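Local coordinates for fructokinase (Vibrio cholerae serotype O1, PDB 5EYN), which catalyses the ATP-dependent phosphorylation of fructose, as a sugar kinase of the PfkB family in the ribokinase clan, at residues Y39-G44 / D70-F75; R97-V102 / F113-K118; S120-L125 / C142-A147. All blocks are in the same frame, centred on the assembly; numbering follows the deposited sequence.

Interaction 1. Residues Y39-G44 / D70-F75; sequences YLKCPG and DPFGRF
The ring of F75 carries the tail of K41 on one face: CE lies 3.4 Å above the ring plane, over its centre, and its direction from the centroid is only 14° off the ring normal, a CH-pi contact. NZ sits over the same ring, 4.2 Å from the centroid of F75 and 26° off the normal, which satisfies a cation-pi geometry. At the edge of the F75 ring, near its plane, comes the backbone of the strand, with N of P43 3.8 Å from CE2 of F75; the proline ring joins in through CD, 3.9 Å from CZ of F75. The F72 ring has a looser neighbour, CD of K41 at 4.3 Å from CE1 of F72, approached obliquely.

The side chains of K41 and F75 run antiparallel as they overlap. The bend at chi3 (83°) of K41 sets CE over the ring, while a water bridges NZ to P71 O through two weak bonds. No direct hydrogen bond joins the segments.

The helix start is fixed separately: D70 is its N-cap, OD2 accepting from N of G73 at 2.8 Å, and the same carboxylate meets R97 and T98. Y39 and L40 pair with a strand of the second subunit, continuing the sheet across the interface. Here a helix of the main domain packs against the outer strand, within its own chain, of the small beta-sheet lid characteristic of the ribokinase-like fold.

Interaction 2. Residues R97-V102 / F113-K118; sequences RTSTVV and FTFMVK. With FRU (beta-D-fructofuranose), chain B.
V102 and T114 form the antiparallel hydrogen-bonded pair: N of V102 gives to O of T114 at 2.9 Å, and N of T114 returns the bond to V102 O. Two residues along, beyond V101/F115, N of M116 donates to O of T100 at 2.9 Å. Between them V101 faces F115 as a non-hydrogen-bonded pair, where CA of V101 makes a CA-H...O contact with O of T114.

Water continues the pairing where regular strand bonds stop. One molecule accepts from V117 N and is bonded to S99 OG, with a weak bond to T100 O; another donates to V102 O and also binds T114 OG1.

This is the beta hairpin 99-103/113-115 of the lid sheet in the ribokinase-like fold, and V101, F113 and F115 line the fructose pocket.

Apolar contacts divide by face. On the pocket side V101 splits its methyls: CG1, anti to the backbone N (chi1 172°), reaches CD2 of F113 at 3.6 Å, and CG2, anti to the carbonyl carbon, lies over one face of the F115 ring, 3.5 Å from CD1 of F115. On the face bearing V102, its CG2 touches CG of M116. Past the strand end, CG1 of V117 packs on CB of R97 at 4.0 Å.

Fructose O2 stands 3.4 Å above the plane of the F113 ring, over its centre, whereas fructose C1 meets F115 at the edge, in plane. Fructose O3 is 3.6 Å from CG1 of V101.

Interaction 3. Residues S120-L125 / C142-A147; sequences SADQFL and CSIALA
Q123 makes the one hydrogen bond across this contact, from its side-chain amide to the backbone of the other loop: NE2 donates to O of I144 at 2.9 Å, with an N-H...O angle of 166°. The acceptor lies close to the amide plane of Q123, but the donor stands above the carbonyl plane of I144, 46° out of it. A147 N, within the same loop, comes to I144 O from the opposite face, so two N-H groups grip this buried carbonyl.

A second set of polar bonds fixes how the amide is turned. NE2 of Q123 also gives to OD1 of D122 at 3.0 Å, again close to the amide plane, while OE1 accepts from N148. With both ends of the amide engaged, its flip state is well defined. The carboxylate of D122 is itself steadied by S120, whose OG donates to OD2 of D122 on the syn side at 2.6 Å, whereas NE2 meets OD1 on the anti side, both donors well out of the carboxylate plane. With CG of D122 between its backbone N and carbonyl carbon (chi1 50°), the carboxylate stands where S120 OG and Q123 NE2 both reach it.

Van der Waals contacts fill in around the bond. CG2 of I144 touches both polar side chains, 3.6 Å from NE2 of Q123 and 3.8 Å from OD1 of D122, and the side chains of Q123 and I144 cross at about a right angle. CB of A147 lies 3.6 Å from OE1 of Q123.

The 3-10 turn 121-123 is thus tied to the loop that follows strand 138-142 of the large central sheet. I144 lines the fructose pocket of this ribokinase-like kinase, while D122, packed on the fructose-binding D26, and Q123 lie behind it, consistent with a second-shell role.

Interactions 2 and 3 are buried, whereas interaction 1 is only partly so. Interactions 1 and 2 both involve the four-strand sheet and reach the second subunit; interaction 3 belongs to loops beside the large sheet and meets no other chain. Their chemistry follows: a lysine over an aromatic face at a strand-helix junction, a backbone ladder with apolar pocket walls in the hairpin, and a side-chain amide bonded to a carbonyl between loops. D70 joins interaction 1 to interaction 2 through R97 and T98. A backbone bond from A121 to R97, with F115 packed on I144, connects interaction 2 to interaction 3; interactions 1 and 3 do not touch.

Interaction 1. Residues Y39-G44 / D70-F75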
# COMPACT_ATOMS: atom_id res chain seq x y z
N TYR A 39 2.45 -6.86 10.67
CA TYR A 39 1.51 -7.49 9.76
C TYR A 39 2.11 -8.75 9.18
O TYR A 39 3.29 -8.76 8.80
CB TYR A 39 1.20 -6.57 8.58
CG TYR A 39 0.39 -5.35 8.92
CD1 TYR A 39 -0.94 -5.45 9.28
CD2 TYR A 39 0.96 -4.09 8.85
CE1 TYR A 39 -1.68 -4.33 9.58
CE2 TYR A 39 0.23 -2.98 9.15
CZ TYR A 39 -1.08 -3.10 9.53
OH TYR A 39 -1.81 -1.97 9.83
N LEU A 40 1.30 -9.80 9.07
CA LEU A 40 1.60 -10.91 8.20
C LEU A 40 1.43 -10.44 6.77
O LEU A 40 0.47 -9.74 6.47
CB LEU A 40 0.62 -12.04 8.43
CG LEU A 40 0.86 -12.92 9.65
CD1 LEU A 40 -0.38 -13.74 9.94
CD2 LEU A 40 2.07 -13.81 9.41
N LYS A 41 2.34 -10.86 5.91
CA LYS A 41 2.24 -10.61 4.48
C LYS A 41 1.52 -11.81 3.88
O LYS A 41 2.13 -12.84 3.63
CB LYS A 41 3.63 -10.48 3.87
CG LYS A 41 3.62 -10.19 2.39
CD LYS A 41 5.00 -10.20 1.78
CE LYS A 41 5.47 -11.58 1.45
NZ LYS A 41 6.87 -11.52 0.99
N CYS A 42 0.22 -11.70 3.66
CA CYS A 42 -0.59 -12.84 3.23
C CYS A 42 -1.05 -12.68 1.78
O CYS A 42 -1.58 -11.63 1.38
CB CYS A 42 -1.83 -12.97 4.11
SG CYS A 42 -1.44 -13.44 5.79
N PRO A 43 -0.86 -13.72 0.97
CA PRO A 43 -1.42 -13.65 -0.39
C PRO A 43 -2.92 -13.68 -0.32
O PRO A 43 -3.52 -14.39 0.50
CB PRO A 43 -0.87 -14.91 -1.04
CG PRO A 43 -0.66 -15.88 0.11
CD PRO A 43 -0.25 -15.03 1.28
N GLY A 44 -3.56 -12.92 -1.19
CA GLY A 44 -4.99 -12.80 -1.16
C GLY A 44 -5.51 -12.27 -2.49
O GLY A 44 -4.86 -12.37 -3.53
N ASP A 70 6.20 -5.05 -9.12
CA ASP A 70 6.68 -4.69 -7.79
C ASP A 70 6.79 -5.98 -6.99
O ASP A 70 6.34 -7.04 -7.44
CB ASP A 70 5.74 -3.68 -7.12
CG ASP A 70 4.28 -4.06 -7.24
OD1 ASP A 70 3.50 -3.24 -7.78
OD2 ASP A 70 3.90 -5.16 -6.80
N PRO A 71 7.41 -5.90 -5.81
CA PRO A 71 7.63 -7.14 -5.05
C PRO A 71 6.32 -7.85 -4.73
O PRO A 71 6.29 -9.07 -4.72
CB PRO A 71 8.34 -6.64 -3.79
CG PRO A 71 9.10 -5.46 -4.25
CD PRO A 71 8.17 -4.77 -5.23
N PHE A 72 5.25 -7.11 -4.48
CA PHE A 72 3.99 -7.74 -4.13
C PHE A 72 3.41 -8.50 -5.34
O PHE A 72 2.86 -9.61 -5.19
CB PHE A 72 2.98 -6.73 -3.60
CG PHE A 72 3.24 -6.30 -2.18
CD1 PHE A 72 4.33 -6.78 -1.45
CD2 PHE A 72 2.37 -5.43 -1.57
CE1 PHE A 72 4.53 -6.37 -0.15
CE2 PHE A 72 2.58 -5.01 -0.27
CZ PHE A 72 3.66 -5.48 0.44
N GLY A 73 3.55 -7.93 -6.53
CA GLY A 73 3.07 -8.59 -7.72
C GLY A 73 3.85 -9.85 -7.99
O GLY A 73 3.28 -10.88 -8.37
N ARG A 74 5.16 -9.78 -7.79
CA ARG A 74 6.00 -10.95 -8.00
C ARG A 74 5.70 -12.01 -6.94
O ARG A 74 5.74 -13.20 -7.22
CB ARG A 74 7.47 -10.57 -7.99
CG ARG A 74 7.87 -9.81 -9.24
CD ARG A 74 9.36 -9.59 -9.32
NE ARG A 74 9.79 -8.50 -8.46
CZ ARG A 74 9.73 -7.21 -8.78
NH1 ARG A 74 9.25 -6.84 -9.96
NH2 ARG A 74 10.15 -6.29 -7.93
N PHE A 75 5.38 -11.57 -5.73
CA PHE A 75 4.99 -12.49 -4.66
C PHE A 75 3.69 -13.20 -5.03
O PHE A 75 3.55 -14.39 -4.77
CB PHE A 75 4.83 -11.71 -3.36
CG PHE A 75 4.26 -12.51 -2.22
CD1 PHE A 75 4.99 -13.52 -1.62
CD2 PHE A 75 3.00 -12.21 -1.74
CE1 PHE A 75 4.45 -14.22 -0.56
CE2 PHE A 75 2.47 -12.91 -0.67
CZ PHE A 75 3.20 -13.91 -0.08
O HOH W 1 7.58 -9.37 -1.59

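Interaction 2. Residues R97-V102 / F113-K118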
# COMPACT_ATOMS: atom_id res chain seq x y z
N ARG A 97 0.52 -0.21 -9.44
CA ARG A 97 0.96 -1.06 -8.36
C ARG A 97 -0.04 -2.15 -8.01
O ARG A 97 -1.24 -2.01 -8.21
CB ARG A 97 1.23 -0.18 -7.14
CG ARG A 97 2.49 0.67 -7.28
CD ARG A 97 3.66 -0.14 -6.82
NE ARG A 97 4.93 0.44 -7.18
CZ ARG A 97 5.62 0.13 -8.26
NH1 ARG A 97 5.17 -0.78 -9.12
NH2 ARG A 97 6.78 0.73 -8.49
N THR A 98 0.48 -3.23 -7.47
CA THR A 98 -0.32 -4.32 -6.94
C THR A 98 -1.18 -3.89 -5.78
O THR A 98 -0.75 -3.16 -4.88
CB THR A 98 0.58 -5.46 -6.49
OG1 THR A 98 1.41 -5.85 -7.59
CG2 THR A 98 -0.21 -6.66 -5.99
N SER A 99 -2.43 -4.34 -5.80
CA SER A 99 -3.35 -4.06 -4.72
C SER A 99 -2.77 -4.50 -3.37
O SER A 99 -2.25 -5.61 -3.23
CB SER A 99 -4.67 -4.77 -4.96
OG SER A 99 -5.58 -4.46 -3.93
N THR A 100 -2.90 -3.62 -2.39
CA THR A 100 -2.41 -3.80 -1.04
C THR A 100 -3.52 -3.45 -0.09
O THR A 100 -4.02 -2.33 -0.10
CB THR A 100 -1.20 -2.90 -0.79
OG1 THR A 100 -0.20 -3.18 -1.75
CG2 THR A 100 -0.63 -3.12 0.60
N VAL A 101 -3.92 -4.42 0.73
CA VAL A 101 -5.10 -4.28 1.55
C VAL A 101 -4.72 -4.49 3.01
O VAL A 101 -4.02 -5.44 3.36
CB VAL A 101 -6.15 -5.32 1.12
CG1 VAL A 101 -7.33 -5.33 2.07
CG2 VAL A 101 -6.61 -5.04 -0.30
N VAL A 102 -5.16 -3.58 3.86
CA VAL A 102 -4.93 -3.69 5.30
C VAL A 102 -6.18 -4.28 5.95
O VAL A 102 -7.29 -3.79 5.74
CB VAL A 102 -4.58 -2.33 5.92
CG1 VAL A 102 -4.38 -2.45 7.42
CG2 VAL A 102 -3.34 -1.76 5.26
N PHE A 113 -11.65 -4.42 5.48
CA PHE A 113 -10.59 -4.12 4.52
C PHE A 113 -10.43 -2.64 4.24
O PHE A 113 -11.41 -1.93 4.09
CB PHE A 113 -10.88 -4.81 3.19
CG PHE A 113 -11.03 -6.30 3.30
CD1 PHE A 113 -12.24 -6.89 3.00
CD2 PHE A 113 -9.98 -7.11 3.68
CE1 PHE A 113 -12.40 -8.26 3.09
CE2 PHE A 113 -10.13 -8.49 3.77
CZ PHE A 113 -11.34 -9.06 3.48
N THR A 114 -9.18 -2.20 4.17
CA THR A 114 -8.86 -0.88 3.65
C THR A 114 -7.96 -1.06 2.44
O THR A 114 -6.87 -1.65 2.55
CB THR A 114 -8.10 -0.03 4.68
OG1 THR A 114 -8.89 0.11 5.87
CG2 THR A 114 -7.80 1.36 4.12
N PHE A 115 -8.40 -0.57 1.29
CA PHE A 115 -7.65 -0.68 0.05
C PHE A 115 -6.69 0.48 -0.10
O PHE A 115 -7.11 1.63 -0.23
CB PHE A 115 -8.62 -0.75 -1.13
CG PHE A 115 -9.36 -2.06 -1.18
CD1 PHE A 115 -8.95 -3.07 -2.02
CD2 PHE A 115 -10.40 -2.31 -0.30
CE1 PHE A 115 -9.58 -4.29 -2.02
CE2 PHE A 115 -11.03 -3.52 -0.30
CZ PHE A 115 -10.63 -4.52 -1.15
N MET A 116 -5.39 0.20 -0.04
CA MET A 116 -4.40 1.26 -0.10
C MET A 116 -4.03 1.69 -1.51
O MET A 116 -3.54 2.81 -1.70
CB MET A 116 -3.13 0.88 0.66
CG MET A 116 -3.35 0.61 2.13
SD MET A 116 -4.14 1.95 3.02
CE MET A 116 -2.88 3.23 2.88
N VAL A 117 -4.27 0.83 -2.49
CA VAL A 117 -3.88 1.11 -3.87
C VAL A 117 -5.13 1.17 -4.73
O VAL A 117 -5.77 0.15 -5.01
CB VAL A 117 -2.90 0.05 -4.42
CG1 VAL A 117 -2.45 0.41 -5.82
CG2 VAL A 117 -1.69 -0.08 -3.51
N LYS A 118 -5.46 2.39 -5.16
CA LYS A 118 -6.67 2.67 -5.92
C LYS A 118 -6.33 3.72 -6.96
O LYS A 118 -6.02 4.84 -6.61
CB LYS A 118 -7.76 3.22 -4.99
CG LYS A 118 -8.20 2.21 -3.93
CD LYS A 118 -9.49 2.63 -3.24
CE LYS A 118 -9.38 3.99 -2.60
NZ LYS A 118 -10.62 4.32 -1.84
C1 FRU B . -10.43 -8.20 -2.29
C2 FRU B . -10.36 -8.85 -0.92
C3 FRU B . -9.00 -9.33 -0.45
C4 FRU B . -9.27 -10.60 0.28
C5 FRU B . -10.50 -11.09 -0.40
C6 FRU B . -11.44 -11.87 0.49
O1 FRU B . -10.15 -9.11 -3.30
O2 FRU B . -10.86 -7.92 -0.01
O3 FRU B . -8.42 -8.30 0.30
O4 FRU B . -8.26 -11.54 0.17
O5 FRU B . -11.18 -9.98 -0.95
O6 FRU B . -12.58 -12.28 -0.21
O HOH W 2 -5.55 -1.80 -3.01
O HOH W 3 -8.70 -2.08 7.51

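Interaction 3. Residues S120-L125 / C142-A147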
# COMPACT_ATOMS: atom_id res chain seq x y z
N SER A 120 -5.51 -0.05 -8.48
CA SER A 120 -4.40 -0.97 -8.60
C SER A 120 -4.32 -1.55 -10.02
O SER A 120 -5.19 -1.31 -10.86
CB SER A 120 -4.52 -2.08 -7.56
OG SER A 120 -5.82 -2.66 -7.61
N ALA A 121 -3.26 -2.30 -10.27
CA ALA A 121 -2.94 -2.77 -11.60
C ALA A 121 -4.08 -3.54 -12.27
O ALA A 121 -4.28 -3.44 -13.48
CB ALA A 121 -1.70 -3.66 -11.55
N ASP A 122 -4.79 -4.33 -11.49
CA ASP A 122 -5.88 -5.16 -12.01
C ASP A 122 -6.99 -4.33 -12.63
O ASP A 122 -7.71 -4.83 -13.49
CB ASP A 122 -6.44 -6.05 -10.88
CG ASP A 122 -6.75 -5.26 -9.64
OD1 ASP A 122 -7.93 -4.94 -9.42
OD2 ASP A 122 -5.80 -4.94 -8.89
N GLN A 123 -7.12 -3.08 -12.21
CA GLN A 123 -8.13 -2.19 -12.77
C GLN A 123 -7.85 -1.79 -14.21
O GLN A 123 -8.71 -1.21 -14.89
CB GLN A 123 -8.29 -0.94 -11.88
CG GLN A 123 -8.79 -1.27 -10.49
CD GLN A 123 -10.16 -1.89 -10.52
OE1 GLN A 123 -11.14 -1.20 -10.76
NE2 GLN A 123 -10.25 -3.19 -10.28
N PHE A 124 -6.66 -2.14 -14.69
CA PHE A 124 -6.23 -1.81 -16.04
C PHE A 124 -6.20 -3.00 -16.99
O PHE A 124 -5.60 -2.94 -18.06
CB PHE A 124 -4.89 -1.07 -15.97
CG PHE A 124 -5.01 0.23 -15.26
CD1 PHE A 124 -4.84 0.32 -13.89
CD2 PHE A 124 -5.38 1.37 -15.96
CE1 PHE A 124 -4.99 1.51 -13.24
CE2 PHE A 124 -5.53 2.57 -15.31
CZ PHE A 124 -5.33 2.65 -13.96
N LEU A 125 -6.90 -4.06 -16.61
CA LEU A 125 -7.13 -5.19 -17.50
C LEU A 125 -7.63 -4.70 -18.86
O LEU A 125 -8.60 -3.95 -18.95
CB LEU A 125 -8.16 -6.15 -16.89
CG LEU A 125 -8.38 -7.44 -17.66
CD1 LEU A 125 -7.28 -8.43 -17.36
CD2 LEU A 125 -9.73 -8.05 -17.33
N CYS A 142 -15.46 -11.47 -9.66
CA CYS A 142 -15.96 -10.69 -8.51
C CYS A 142 -16.10 -9.23 -8.90
O CYS A 142 -15.58 -8.80 -9.93
CB CYS A 142 -15.03 -10.81 -7.31
SG CYS A 142 -14.83 -12.50 -6.68
N SER A 143 -16.80 -8.47 -8.09
CA SER A 143 -17.14 -7.12 -8.50
C SER A 143 -15.98 -6.14 -8.57
O SER A 143 -16.12 -5.13 -9.26
CB SER A 143 -18.25 -6.53 -7.66
OG SER A 143 -17.79 -6.24 -6.37
N ILE A 144 -14.87 -6.37 -7.89
CA ILE A 144 -13.77 -5.44 -8.00
C ILE A 144 -13.34 -5.34 -9.47
O ILE A 144 -12.91 -4.27 -9.92
CB ILE A 144 -12.62 -5.81 -7.06
CG1 ILE A 144 -12.91 -5.24 -5.68
CG2 ILE A 144 -11.27 -5.27 -7.57
CD1 ILE A 144 -11.85 -5.54 -4.65
N ALA A 145 -13.46 -6.42 -10.23
CA ALA A 145 -13.08 -6.38 -11.63
C ALA A 145 -13.96 -5.43 -12.44
O ALA A 145 -13.56 -5.00 -13.51
CB ALA A 145 -13.15 -7.78 -12.22
N LEU A 146 -15.13 -5.13 -11.90
CA LEU A 146 -16.09 -4.24 -12.53
C LEU A 146 -16.02 -2.83 -11.98
O LEU A 146 -16.79 -1.98 -12.38
CB LEU A 146 -17.50 -4.76 -12.29
CG LEU A 146 -17.70 -6.24 -12.61
CD1 LEU A 146 -19.14 -6.65 -12.31
CD2 LEU A 146 -17.34 -6.55 -14.07
N ALA A 147 -15.11 -2.55 -11.04
CA ALA A 147 -15.18 -1.28 -10.34
C ALA A 147 -14.84 -0.07 -11.19
O ALA A 147 -15.50 0.96 -11.06
CB ALA A 147 -14.31 -1.31 -9.07